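Local coordinates for 3-phosphoshikimate 1-carboxyvinyltransferase (Streptomyces sviceus, PDB 7M0O), which probably transfers the enolpyruvyl group of phosphoenolpyruvate to the 5-hydroxyl of shikimate-3-phosphate, the penultimate step toward chorismate, at residues Y96-S101 and L134-A139; L46-G51 and D60-G65; L15-A20 and A189-F194. All coordinates share one frame; numbering follows the deposited sequence.

Interaction 1: residues Y96-S101 and L134-A139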
ATOM      1  N   TYR A  96     -27.814   9.250  -3.584  1.00 13.64           N
ATOM      2  CA  TYR A  96     -26.705   9.371  -2.633  1.00 14.03           C
ATOM      3  C   TYR A  96     -25.920  10.649  -2.892  1.00 16.45           C
ATOM      4  O   TYR A  96     -25.339  10.825  -3.970  1.00 15.65           O
ATOM      5  CB  TYR A  96     -25.800   8.134  -2.718  1.00 14.01           C
ATOM      6  CG  TYR A  96     -26.612   6.862  -2.590  1.00 12.57           C
ATOM      7  CD1 TYR A  96     -27.206   6.528  -1.382  1.00 14.65           C
ATOM      8  CD2 TYR A  96     -26.841   6.026  -3.691  1.00 13.48           C
ATOM      9  CE1 TYR A  96     -27.970   5.382  -1.245  1.00 15.27           C
ATOM     10  CE2 TYR A  96     -27.591   4.877  -3.555  1.00 15.29           C
ATOM     11  CZ  TYR A  96     -28.163   4.566  -2.333  1.00 14.38           C
ATOM     12  OH  TYR A  96     -28.925   3.428  -2.186  1.00 14.28           O
ATOM     13  N   ARG A  97     -25.887  11.525  -1.887  1.00 13.33           N
ATOM     14  CA  ARG A  97     -25.222  12.825  -1.979  1.00 12.53           C
ATOM     15  C   ARG A  97     -23.902  12.754  -1.215  1.00 17.20           C
ATOM     16  O   ARG A  97     -23.895  12.627   0.014  1.00 18.02           O
ATOM     17  CB  ARG A  97     -26.124  13.929  -1.429  1.00 15.69           C
ATOM     18  CG  ARG A  97     -27.396  14.133  -2.235  1.00 16.83           C
ATOM     19  CD  ARG A  97     -28.367  15.080  -1.544  1.00 21.68           C
ATOM     20  NE  ARG A  97     -28.887  14.495  -0.313  1.00 28.41           N
ATOM     21  CZ  ARG A  97     -29.948  13.698  -0.255  1.00 22.83           C
ATOM     22  NH1 ARG A  97     -30.616  13.393  -1.364  1.00 25.74           N
ATOM     23  NH2 ARG A  97     -30.341  13.205   0.915  1.00 24.51           N
ATOM     24  N   PHE A  98     -22.788  12.832  -1.943  1.00 14.43           N
ATOM     25  CA  PHE A  98     -21.457  12.734  -1.355  1.00 16.38           C
ATOM     26  C   PHE A  98     -20.828  14.112  -1.192  1.00 15.49           C
ATOM     27  O   PHE A  98     -21.050  15.023  -1.994  1.00 13.58           O
ATOM     28  CB  PHE A  98     -20.552  11.856  -2.228  1.00 10.80           C
ATOM     29  CG  PHE A  98     -20.938  10.402  -2.224  1.00 14.56           C
ATOM     30  CD1 PHE A  98     -21.799   9.885  -3.179  1.00 14.91           C
ATOM     31  CD2 PHE A  98     -20.416   9.542  -1.266  1.00 15.50           C
ATOM     32  CE1 PHE A  98     -22.154   8.537  -3.168  1.00 15.90           C
ATOM     33  CE2 PHE A  98     -20.766   8.192  -1.258  1.00 16.31           C
ATOM     34  CZ  PHE A  98     -21.641   7.696  -2.214  1.00 17.14           C
ATOM     35  N   ASP A  99     -20.042  14.258  -0.130  1.00 15.02           N
ATOM     36  CA  ASP A  99     -19.240  15.452   0.069  1.00 14.14           C
ATOM     37  C   ASP A  99     -17.963  15.040   0.791  1.00 17.24           C
ATOM     38  O   ASP A  99     -17.848  13.926   1.307  1.00 15.11           O
ATOM     39  CB  ASP A  99     -20.012  16.537   0.849  1.00 13.48           C
ATOM     40  CG  ASP A  99     -19.454  17.918   0.616  1.00 19.95           C
ATOM     41  OD1 ASP A  99     -18.528  18.049  -0.220  1.00 15.16           O
ATOM     42  OD2 ASP A  99     -19.930  18.868   1.284  1.00 16.37           O
ATOM     43  N   ALA A 100     -16.990  15.940   0.817  1.00 16.63           N
ATOM     44  CA  ALA A 100     -15.740  15.664   1.511  1.00 14.91           C
ATOM     45  C   ALA A 100     -15.336  16.909   2.293  1.00 15.02           C
ATOM     46  O   ALA A 100     -16.009  17.933   2.252  1.00 14.12           O
ATOM     47  CB  ALA A 100     -14.665  15.220   0.514  1.00 16.52           C
ATOM     48  N   SER A 101     -14.243  16.805   3.029  1.00 14.99           N
ATOM     49  CA  SER A 101     -13.737  17.956   3.750  1.00 13.46           C
ATOM     50  C   SER A 101     -13.313  19.037   2.753  1.00 15.11           C
ATOM     51  O   SER A 101     -13.043  18.745   1.581  1.00 16.24           O
ATOM     52  CB  SER A 101     -12.557  17.534   4.621  1.00 18.04           C
ATOM     53  OG  SER A 101     -11.432  17.260   3.816  1.00 17.34           O
ATOM     54  N   LEU A 134     -20.730  15.555  -5.008  1.00 10.84           N
ATOM     55  CA  LEU A 134     -21.345  14.953  -6.182  1.00 14.66           C
ATOM     56  C   LEU A 134     -22.507  14.083  -5.745  1.00 13.92           C
ATOM     57  O   LEU A 134     -22.541  13.575  -4.616  1.00 16.70           O
ATOM     58  CB  LEU A 134     -20.336  14.138  -6.991  1.00 14.92           C
ATOM     59  CG  LEU A 134     -19.599  13.028  -6.242  1.00 13.61           C
ATOM     60  CD1 LEU A 134     -20.379  11.705  -6.360  1.00 18.30           C
ATOM     61  CD2 LEU A 134     -18.195  12.866  -6.782  1.00 14.63           C
ATOM     62  N   THR A 135     -23.446  13.883  -6.656  1.00 16.04           N
ATOM     63  CA  THR A 135     -24.683  13.181  -6.348  1.00 13.23           C
ATOM     64  C   THR A 135     -24.860  12.023  -7.322  1.00 13.80           C
ATOM     65  O   THR A 135     -24.779  12.225  -8.535  1.00 13.82           O
ATOM     66  CB  THR A 135     -25.858  14.159  -6.415  1.00 14.68           C
ATOM     67  OG1 THR A 135     -25.665  15.171  -5.415  1.00 18.54           O
ATOM     68  CG2 THR A 135     -27.189  13.446  -6.167  1.00 20.38           C
ATOM     69  N   VAL A 136     -25.089  10.820  -6.789  1.00 13.98           N
ATOM     70  CA  VAL A 136     -25.352   9.626  -7.596  1.00 15.75           C
ATOM     71  C   VAL A 136     -26.810   9.218  -7.439  1.00 15.94           C
ATOM     72  O   VAL A 136     -27.237   8.803  -6.352  1.00 14.62           O
ATOM     73  CB  VAL A 136     -24.445   8.448  -7.212  1.00 11.95           C
ATOM     74  CG1 VAL A 136     -24.734   7.241  -8.133  1.00 14.22           C
ATOM     75  CG2 VAL A 136     -22.968   8.839  -7.234  1.00 16.19           C
ATOM     76  N   ARG A 137     -27.561   9.283  -8.537  1.00 15.13           N
ATOM     77  CA  ARG A 137     -28.899   8.693  -8.624  1.00 13.40           C
ATOM     78  C   ARG A 137     -28.733   7.301  -9.219  1.00 13.65           C
ATOM     79  O   ARG A 137     -28.797   7.109 -10.434  1.00 15.07           O
ATOM     80  CB  ARG A 137     -29.817   9.577  -9.455  1.00 16.58           C
ATOM     81  CG  ARG A 137     -30.077  10.945  -8.800  1.00 22.65           C
ATOM     82  CD  ARG A 137     -30.545  12.010  -9.802  1.00 25.10           C
ATOM     83  NE  ARG A 137     -31.087  13.209  -9.155  1.00 30.12           N
ATOM     84  CZ  ARG A 137     -30.367  14.253  -8.743  1.00 31.64           C
ATOM     85  NH1 ARG A 137     -29.053  14.265  -8.902  1.00 29.65           N
ATOM     86  NH2 ARG A 137     -30.964  15.296  -8.170  1.00 29.88           N
ATOM     87  N   ALA A 138     -28.497   6.324  -8.343  1.00 12.72           N
ATOM     88  CA  ALA A 138     -28.053   4.994  -8.743  1.00 12.70           C
ATOM     89  C   ALA A 138     -29.224   4.104  -9.157  1.00 12.53           C
ATOM     90  O   ALA A 138     -30.298   4.138  -8.546  1.00 14.28           O
ATOM     91  CB  ALA A 138     -27.285   4.342  -7.583  1.00 15.04           C
ATOM     92  N   ALA A 139     -28.995   3.294 -10.194  1.00 13.12           N
ATOM     93  CA  ALA A 139     -29.937   2.261 -10.624  1.00 15.68           C
ATOM     94  C   ALA A 139     -29.170   1.064 -11.183  1.00 12.91           C
ATOM     95  O   ALA A 139     -29.551   0.484 -12.205  1.00 17.99           O
ATOM     96  CB  ALA A 139     -30.920   2.804 -11.662  1.00 14.95           C
TER
HETATM   97  O   HOH W   1     -23.690  16.084  -3.214  1.00 21.55           O

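Interaction 2: residues L46-G51 and D60-G65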
ATOM      1  N   LEU A  46     -24.814   4.224   4.851  1.00 15.73           N
ATOM      2  CA  LEU A  46     -25.471   3.633   3.686  1.00 17.12           C
ATOM      3  C   LEU A  46     -26.296   2.403   4.033  1.00 18.63           C
ATOM      4  O   LEU A  46     -26.926   1.828   3.139  1.00 17.49           O
ATOM      5  CB  LEU A  46     -24.422   3.290   2.616  1.00 13.61           C
ATOM      6  CG  LEU A  46     -23.776   4.488   1.890  1.00 15.76           C
ATOM      7  CD1 LEU A  46     -22.546   4.064   1.089  1.00 19.34           C
ATOM      8  CD2 LEU A  46     -24.789   5.236   0.999  1.00 18.56           C
ATOM      9  N   GLY A  47     -26.312   1.980   5.295  1.00 14.83           N
ATOM     10  CA  GLY A  47     -27.134   0.863   5.704  1.00 17.42           C
ATOM     11  C   GLY A  47     -26.458  -0.484   5.717  1.00 17.03           C
ATOM     12  O   GLY A  47     -27.154  -1.506   5.773  1.00 18.81           O
ATOM     13  N   TYR A  48     -25.134  -0.530   5.634  1.00 17.94           N
ATOM     14  CA  TYR A  48     -24.411  -1.773   5.833  1.00 14.70           C
ATOM     15  C   TYR A  48     -24.183  -2.019   7.322  1.00 14.10           C
ATOM     16  O   TYR A  48     -24.032  -1.086   8.112  1.00 17.81           O
ATOM     17  CB  TYR A  48     -23.055  -1.743   5.117  1.00 14.32           C
ATOM     18  CG  TYR A  48     -23.067  -1.595   3.602  1.00 13.29           C
ATOM     19  CD1 TYR A  48     -23.381  -0.383   2.998  1.00 12.40           C
ATOM     20  CD2 TYR A  48     -22.686  -2.648   2.783  1.00 12.05           C
ATOM     21  CE1 TYR A  48     -23.362  -0.228   1.619  1.00 12.97           C
ATOM     22  CE2 TYR A  48     -22.665  -2.511   1.394  1.00 10.56           C
ATOM     23  CZ  TYR A  48     -23.005  -1.293   0.820  1.00 13.07           C
ATOM     24  OH  TYR A  48     -22.982  -1.118  -0.549  1.00 14.46           O
ATOM     25  N   ARG A  49     -24.163  -3.293   7.697  1.00 14.75           N
ATOM     26  CA  ARG A  49     -23.859  -3.695   9.065  1.00 19.64           C
ATOM     27  C   ARG A  49     -22.359  -3.915   9.185  1.00 17.61           C
ATOM     28  O   ARG A  49     -21.805  -4.778   8.498  1.00 17.28           O
ATOM     29  CB  ARG A  49     -24.598  -4.976   9.436  1.00 20.55           C
ATOM     30  CG  ARG A  49     -26.115  -4.873   9.403  1.00 27.93           C
ATOM     31  CD  ARG A  49     -26.725  -6.150   9.959  1.00 25.01           C
ATOM     32  NE  ARG A  49     -26.206  -6.456  11.298  1.00 32.84           N
ATOM     33  CZ  ARG A  49     -25.384  -7.470  11.585  1.00 43.06           C
ATOM     34  NH1 ARG A  49     -24.977  -8.296  10.631  1.00 38.68           N
ATOM     35  NH2 ARG A  49     -24.976  -7.665  12.837  1.00 36.07           N
ATOM     36  N   VAL A  50     -21.709  -3.155  10.064  1.00 19.55           N
ATOM     37  CA  VAL A  50     -20.266  -3.226  10.270  1.00 15.31           C
ATOM     38  C   VAL A  50     -20.016  -3.425  11.757  1.00 14.95           C
ATOM     39  O   VAL A  50     -20.350  -2.551  12.567  1.00 17.72           O
ATOM     40  CB  VAL A  50     -19.547  -1.963   9.765  1.00 23.76           C
ATOM     41  CG1 VAL A  50     -18.045  -2.036  10.068  1.00 23.82           C
ATOM     42  CG2 VAL A  50     -19.804  -1.762   8.259  1.00 15.97           C
ATOM     43  N   GLY A  51     -19.425  -4.556  12.114  1.00 15.55           N
ATOM     44  CA  GLY A  51     -19.052  -4.860  13.496  1.00 16.18           C
ATOM     45  C   GLY A  51     -17.549  -4.926  13.619  1.00 17.55           C
ATOM     46  O   GLY A  51     -16.859  -5.407  12.712  1.00 19.14           O
ATOM     47  N   ASP A  60     -21.440  -7.361   6.744  1.00 18.18           N
ATOM     48  CA  ASP A  60     -22.485  -8.091   6.027  1.00 18.19           C
ATOM     49  C   ASP A  60     -22.544  -7.560   4.605  1.00 17.75           C
ATOM     50  O   ASP A  60     -22.936  -6.407   4.387  1.00 16.58           O
ATOM     51  CB  ASP A  60     -23.835  -7.915   6.709  1.00 19.01           C
ATOM     52  CG  ASP A  60     -24.002  -8.805   7.905  1.00 30.31           C
ATOM     53  OD1 ASP A  60     -22.988  -9.104   8.575  1.00 29.34           O
ATOM     54  OD2 ASP A  60     -25.155  -9.198   8.181  1.00 37.60           O
ATOM     55  N   GLY A  61     -22.158  -8.381   3.634  1.00 14.92           N
ATOM     56  CA  GLY A  61     -22.099  -7.901   2.266  1.00 14.21           C
ATOM     57  C   GLY A  61     -23.483  -7.630   1.705  1.00 12.33           C
ATOM     58  O   GLY A  61     -24.468  -8.253   2.096  1.00 16.21           O
ATOM     59  N   ARG A  62     -23.550  -6.674   0.780  1.00 10.84           N
ATOM     60  CA  ARG A  62     -24.793  -6.310   0.103  1.00 11.73           C
ATOM     61  C   ARG A  62     -24.552  -6.366  -1.397  1.00 13.03           C
ATOM     62  O   ARG A  62     -24.114  -5.381  -2.008  1.00 14.20           O
ATOM     63  CB  ARG A  62     -25.303  -4.940   0.546  1.00 12.64           C
ATOM     64  CG  ARG A  62     -25.603  -4.878   2.036  1.00 15.41           C
ATOM     65  CD  ARG A  62     -26.347  -3.609   2.414  1.00 12.60           C
ATOM     66  NE  ARG A  62     -27.649  -3.554   1.741  1.00 12.71           N
ATOM     67  CZ  ARG A  62     -28.752  -4.150   2.196  1.00 13.69           C
ATOM     68  NH1 ARG A  62     -28.735  -4.830   3.344  1.00 20.92           N
ATOM     69  NH2 ARG A  62     -29.877  -4.063   1.508  1.00 17.00           N
ATOM     70  N   PRO A  63     -24.838  -7.509  -2.026  1.00 16.78           N
ATOM     71  CA  PRO A  63     -24.597  -7.640  -3.470  1.00 14.57           C
ATOM     72  C   PRO A  63     -25.338  -6.621  -4.324  1.00 15.00           C
ATOM     73  O   PRO A  63     -24.884  -6.347  -5.439  1.00 14.34           O
ATOM     74  CB  PRO A  63     -25.056  -9.078  -3.771  1.00 16.00           C
ATOM     75  CG  PRO A  63     -24.930  -9.797  -2.473  1.00 16.90           C
ATOM     76  CD  PRO A  63     -25.274  -8.778  -1.415  1.00 17.55           C
ATOM     77  N   GLN A  64     -26.446  -6.034  -3.845  1.00 12.72           N
ATOM     78  CA  GLN A  64     -27.162  -5.024  -4.621  1.00 19.39           C
ATOM     79  C   GLN A  64     -26.979  -3.615  -4.059  1.00 16.88           C
ATOM     80  O   GLN A  64     -27.760  -2.721  -4.381  1.00 14.14           O
ATOM     81  CB  GLN A  64     -28.653  -5.358  -4.732  1.00 16.25           C
ATOM     82  CG  GLN A  64     -28.983  -6.553  -5.629  1.00 18.53           C
ATOM     83  CD  GLN A  64     -28.385  -6.448  -7.006  1.00 20.39           C
ATOM     84  OE1 GLN A  64     -28.466  -5.406  -7.668  1.00 23.48           O
ATOM     85  NE2 GLN A  64     -27.772  -7.534  -7.453  1.00 26.43           N
ATOM     86  N   GLY A  65     -25.959  -3.393  -3.230  1.00 15.64           N
ATOM     87  CA  GLY A  65     -25.597  -2.045  -2.856  1.00 13.43           C
ATOM     88  C   GLY A  65     -26.246  -1.547  -1.580  1.00 12.92           C
ATOM     89  O   GLY A  65     -26.819  -2.313  -0.808  1.00 13.96           O
TER
HETATM   90  O   HOH W   2     -22.328  -3.151  -2.014  1.00 13.27           O
HETATM   91  O   HOH W   3     -24.818  -5.083   5.470  1.00 23.94           O
HETATM   92  O   HOH W   4     -21.602  -7.297  10.397  1.00 27.53           O

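Interaction 3: residues L15-A20 and A189-F194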
ATOM      1  N   LEU A  15     -12.004  -3.543   2.206  1.00 11.33           N
ATOM      2  CA  LEU A  15     -13.257  -2.961   2.699  1.00 10.94           C
ATOM      3  C   LEU A  15     -14.318  -2.933   1.605  1.00 16.45           C
ATOM      4  O   LEU A  15     -15.498  -3.211   1.863  1.00 13.13           O
ATOM      5  CB  LEU A  15     -13.016  -1.544   3.227  1.00 13.68           C
ATOM      6  CG  LEU A  15     -12.346  -1.436   4.586  1.00 17.18           C
ATOM      7  CD1 LEU A  15     -11.957   0.004   4.885  1.00 16.63           C
ATOM      8  CD2 LEU A  15     -13.281  -1.945   5.636  1.00 18.17           C
ATOM      9  N   PHE A  16     -13.917  -2.575   0.383  1.00 11.95           N
ATOM     10  CA  PHE A  16     -14.833  -2.628  -0.753  1.00 10.25           C
ATOM     11  C   PHE A  16     -15.359  -4.039  -0.958  1.00 12.62           C
ATOM     12  O   PHE A  16     -16.567  -4.252  -1.108  1.00 14.45           O
ATOM     13  CB  PHE A  16     -14.118  -2.123  -2.010  1.00 10.90           C
ATOM     14  CG  PHE A  16     -15.006  -2.013  -3.233  1.00 13.87           C
ATOM     15  CD1 PHE A  16     -15.503  -3.159  -3.861  1.00 12.21           C
ATOM     16  CD2 PHE A  16     -15.315  -0.773  -3.780  1.00 17.25           C
ATOM     17  CE1 PHE A  16     -16.316  -3.074  -4.998  1.00 13.06           C
ATOM     18  CE2 PHE A  16     -16.129  -0.678  -4.928  1.00 16.61           C
ATOM     19  CZ  PHE A  16     -16.621  -1.830  -5.530  1.00 13.37           C
ATOM     20  N   LEU A  17     -14.450  -5.014  -1.024  1.00 14.02           N
ATOM     21  CA  LEU A  17     -14.852  -6.395  -1.272  1.00 12.96           C
ATOM     22  C   LEU A  17     -15.763  -6.921  -0.163  1.00 13.29           C
ATOM     23  O   LEU A  17     -16.753  -7.620  -0.443  1.00 12.65           O
ATOM     24  CB  LEU A  17     -13.601  -7.258  -1.429  1.00 11.95           C
ATOM     25  CG  LEU A  17     -12.802  -6.895  -2.685  1.00 14.10           C
ATOM     26  CD1 LEU A  17     -11.362  -7.383  -2.627  1.00 11.67           C
ATOM     27  CD2 LEU A  17     -13.498  -7.503  -3.899  1.00 13.84           C
ATOM     28  N   ALA A  18     -15.454  -6.586   1.102  1.00 11.35           N
ATOM     29  CA  ALA A  18     -16.292  -7.019   2.221  1.00 11.04           C
ATOM     30  C   ALA A  18     -17.694  -6.435   2.115  1.00 13.49           C
ATOM     31  O   ALA A  18     -18.676  -7.100   2.454  1.00 13.36           O
ATOM     32  CB  ALA A  18     -15.663  -6.624   3.561  1.00 12.37           C
ATOM     33  N   ALA A  19     -17.800  -5.178   1.680  1.00 12.38           N
ATOM     34  CA  ALA A  19     -19.104  -4.555   1.500  1.00 12.61           C
ATOM     35  C   ALA A  19     -19.899  -5.198   0.371  1.00 12.78           C
ATOM     36  O   ALA A  19     -21.130  -5.295   0.458  1.00 12.53           O
ATOM     37  CB  ALA A  19     -18.922  -3.067   1.219  1.00 14.62           C
ATOM     38  N   ALA A  20     -19.230  -5.595  -0.714  1.00 12.18           N
ATOM     39  CA  ALA A  20     -19.933  -5.954  -1.942  1.00 11.59           C
ATOM     40  C   ALA A  20     -20.230  -7.447  -2.058  1.00 14.26           C
ATOM     41  O   ALA A  20     -21.060  -7.831  -2.890  1.00 19.25           O
ATOM     42  CB  ALA A  20     -19.124  -5.491  -3.164  1.00 13.67           C
ATOM     43  N   ALA A 189      -5.429 -10.324  -7.445  1.00 14.59           N
ATOM     44  CA  ALA A 189      -5.293 -11.431  -6.507  1.00 19.22           C
ATOM     45  C   ALA A 189      -6.338 -11.352  -5.397  1.00 15.54           C
ATOM     46  O   ALA A 189      -6.852 -12.384  -4.941  1.00 13.57           O
ATOM     47  CB  ALA A 189      -3.884 -11.450  -5.918  1.00 14.60           C
ATOM     48  N   MET A 190      -6.651 -10.140  -4.935  1.00 15.83           N
ATOM     49  CA  MET A 190      -7.659 -10.006  -3.887  1.00 15.34           C
ATOM     50  C   MET A 190      -9.042 -10.365  -4.418  1.00 14.01           C
ATOM     51  O   MET A 190      -9.828 -11.039  -3.736  1.00 12.16           O
ATOM     52  CB  MET A 190      -7.627  -8.591  -3.305  1.00 14.29           C
ATOM     53  CG  MET A 190      -6.312  -8.274  -2.561  1.00 12.96           C
ATOM     54  SD  MET A 190      -6.266  -6.653  -1.776  1.00 14.90           S
ATOM     55  CE  MET A 190      -7.548  -6.860  -0.526  1.00 10.77           C
ATOM     56  N   MET A 191      -9.353  -9.946  -5.648  1.00 14.70           N
ATOM     57  CA  MET A 191     -10.613 -10.352  -6.258  1.00 12.73           C
ATOM     58  C   MET A 191     -10.704 -11.873  -6.369  1.00 15.47           C
ATOM     59  O   MET A 191     -11.787 -12.449  -6.188  1.00 16.16           O
ATOM     60  CB  MET A 191     -10.772  -9.671  -7.622  1.00 13.89           C
ATOM     61  CG  MET A 191     -10.967  -8.133  -7.556  1.00 12.17           C
ATOM     62  SD  MET A 191     -10.951  -7.308  -9.167  1.00 13.49           S
ATOM     63  CE  MET A 191     -12.459  -7.978  -9.888  1.00 13.14           C
ATOM     64  N   ARG A 192      -9.570 -12.549  -6.623  1.00 17.92           N
ATOM     65  CA  ARG A 192      -9.569 -14.013  -6.678  1.00 15.76           C
ATOM     66  C   ARG A 192      -9.882 -14.612  -5.315  1.00 13.62           C
ATOM     67  O   ARG A 192     -10.612 -15.607  -5.223  1.00 18.00           O
ATOM     68  CB  ARG A 192      -8.226 -14.542  -7.200  1.00 20.78           C
ATOM     69  CG  ARG A 192      -8.029 -14.400  -8.702  1.00 30.06           C
ATOM     70  CD  ARG A 192      -6.833 -15.212  -9.211  1.00 34.21           C
ATOM     71  NE  ARG A 192      -5.557 -14.605  -8.841  1.00 41.69           N
ATOM     72  CZ  ARG A 192      -4.910 -13.706  -9.578  1.00 38.54           C
ATOM     73  NH1 ARG A 192      -5.420 -13.299 -10.736  1.00 38.08           N
ATOM     74  NH2 ARG A 192      -3.752 -13.210  -9.161  1.00 33.45           N
ATOM     75  N   ALA A 193      -9.361 -14.009  -4.238  1.00 13.42           N
ATOM     76  CA  ALA A 193      -9.691 -14.479  -2.897  1.00 15.40           C
ATOM     77  C   ALA A 193     -11.174 -14.324  -2.591  1.00 16.74           C
ATOM     78  O   ALA A 193     -11.711 -15.057  -1.752  1.00 18.69           O
ATOM     79  CB  ALA A 193      -8.856 -13.737  -1.852  1.00 17.43           C
ATOM     80  N   PHE A 194     -11.851 -13.405  -3.273  1.00 18.74           N
ATOM     81  CA  PHE A 194     -13.286 -13.229  -3.135  1.00 12.84           C
ATOM     82  C   PHE A 194     -14.053 -13.858  -4.299  1.00 19.09           C
ATOM     83  O   PHE A 194     -15.192 -13.470  -4.571  1.00 17.67           O
ATOM     84  CB  PHE A 194     -13.602 -11.733  -2.981  1.00 15.37           C
ATOM     85  CG  PHE A 194     -13.309 -11.194  -1.600  1.00 12.47           C
ATOM     86  CD1 PHE A 194     -14.334 -11.066  -0.657  1.00 12.06           C
ATOM     87  CD2 PHE A 194     -12.029 -10.835  -1.236  1.00 15.08           C
ATOM     88  CE1 PHE A 194     -14.072 -10.591   0.621  1.00 13.52           C
ATOM     89  CE2 PHE A 194     -11.758 -10.348   0.041  1.00 13.54           C
ATOM     90  CZ  PHE A 194     -12.770 -10.219   0.969  1.00 12.59           C
TER

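Interaction 1: residues Y96-S101 and L134-A139
Y96 and V136 exchange two backbone hydrogen bonds: Y96 N to V136 O at 2.9 Å and V136 N to Y96 O at 2.8 Å. F98 and L134 do the same, with F98 N to L134 O at 2.8 Å and a longer return bond, L134 N to F98 O, at 3.1 Å. R97 and T135 form the non-hydrogen-bonded pair between them, and the short strand axes run antiparallel at 158°. Water 1 donates to both F98 O and T135 OG1, while T135 OG1 also bonds E126. On the face carrying R97 and T135, the aliphatic CG of R97 lies 3.8 Å from T135 OG1; its guanidinium leads away to salt bridges with D72 and E70. On the other face, L134 CG sits between its backbone N and carbonyl carbon (chi1 56°), and from there CD1 meets F98 CD1 at 3.9 Å. V136 CG2 approaches F98 CE1, and A138 CB sits at the edge of the Y96 ring, 4.1 Å from CE2. The Y96 hydroxyl bonds V68 O. This is the antiparallel pairing of the two inner strands of a mixed four-stranded sheet, ordered 70-74, 95-99, 134-139, 122-125, with helix 79-90 packed on the face of Y96 and F98.

Interaction 2: residues L46-G51 and D60-G65
R49 and D60 face each other with their CA atoms 5.5 Å apart, joined by one direct backbone bond, D60 N to R49 O at 3.1 Å. The complementary pair does not close directly: water 3 accepts from R49 N and donates to D60 O, bridging the two backbones. Before this point, G47 ends the preceding helix in a Schellman motif with a positive phi. Beyond it, R62 to G65 make a type I turn closed by G65 N to R62 O at 3.0 Å.

R49 NH1 forms a salt bridge to D60 OD2 at 2.6 Å; as a hydrogen bond it is weak, bent to 132°, and the guanidinium and carboxylate planes stand 75° apart. Further along the chain, R62 lays its aliphatic chain over one face of the Y48 ring: CD is 4.0 Å from the ring centroid, a CH-pi contact offset toward the rim, while CB approaches CE2 to 3.7 Å. A bend at chi3 (62°) turns NE from this chain, and NE bonds G65 O at 3.0 Å, with the acceptor in the guanidinium plane, so the arginine braces its own turn. At the phenol end, Y48 OH rests 3.4 Å from G65 C and meets water 2, which donates to R62 O. An alanine in place of Y48 would probably open a gap beside the R62 methylenes and leave water 2 without its phenol partner, the arginine chain being held less firmly although its bond to G65 O could remain.

Strands 50-52 and 56-60 run antiparallel and are linked by a short loop; the contact is thus the open end of a beta hairpin, partly bridged by water and away from the annotated sites.

Interaction 3: residues L15-A20 and A189-F194
L17 CB stands over the centre of the F194 ring, 3.7 Å from its centroid and only 2° off the ring normal. The evidence for centring is that this carbon lies almost equally far from all six ring carbons, which makes it a face-on CH-pi contact. The same leucine also makes contact through CD1, which touches both F194 CD2, at 3.8 Å, and M190 CB, at 4.0 Å. The chi1 of L17 (-66°) sets CG anti to the carbonyl carbon, and chi2 (161°) places CD1 where it makes these two contacts. L17 alone accounts for 110 of the 212 Å² buried by the pair, so one leucine carries the tight part of the contact.

F194 is the first residue beyond helix 182-193, and its CA is 7.3 Å from that of L17, the nearest CA pair between the segments. Its ring has M190 O in plane at one edge, and the backbone N of A18 comes within 4.3 Å of CE1. The side-chain contacts between the segments are apolar, and the two segments share no hydrogen bond.

Away from L17 the fit slackens. M191 CG is 4.5 Å from L17 CD2, a marginal approach, and A193, on the solvent side, is exposed and makes no contact across the pair.

The arrangement is a helix-to-helix packing contact: L17 of helix 8-20 fits against the C-terminal end of helix 182-193, joining parts of the chain far apart in sequence. M190 also packs on I10, R13 and A14 of helix 8-20, R13 being a predicted 3-phosphoshikimate ligand. Around the pair, L162 of helix 155-163 and Y212 from a loop each touch both L17 and M191, while helix 79-90 takes F16, A19 and A20.

How the interactions relate
From the N terminus, helix 8-20 supplies residues 15-20, the first half of interaction 3, whose partner comes only at 189-194. Within that long span the other two contacts follow in series: interaction 2 closes a short hairpin loop between 46-51 and 60-65, and interaction 1 then joins 96-101 to 134-139. Neither crosses the other. Spatially, interaction 2 is the middle member. It meets interaction 1 where L46 CD2 packs 3.6 Å from Y96 CD1, and interaction 3 through a probable hydrogen bond of 2.8 Å from R62 N to A19 O. Interactions 1 and 3 do not touch, their nearest atoms being about 10 Å apart. Together they link two four-stranded sheets to helices 8-20 and 182-193.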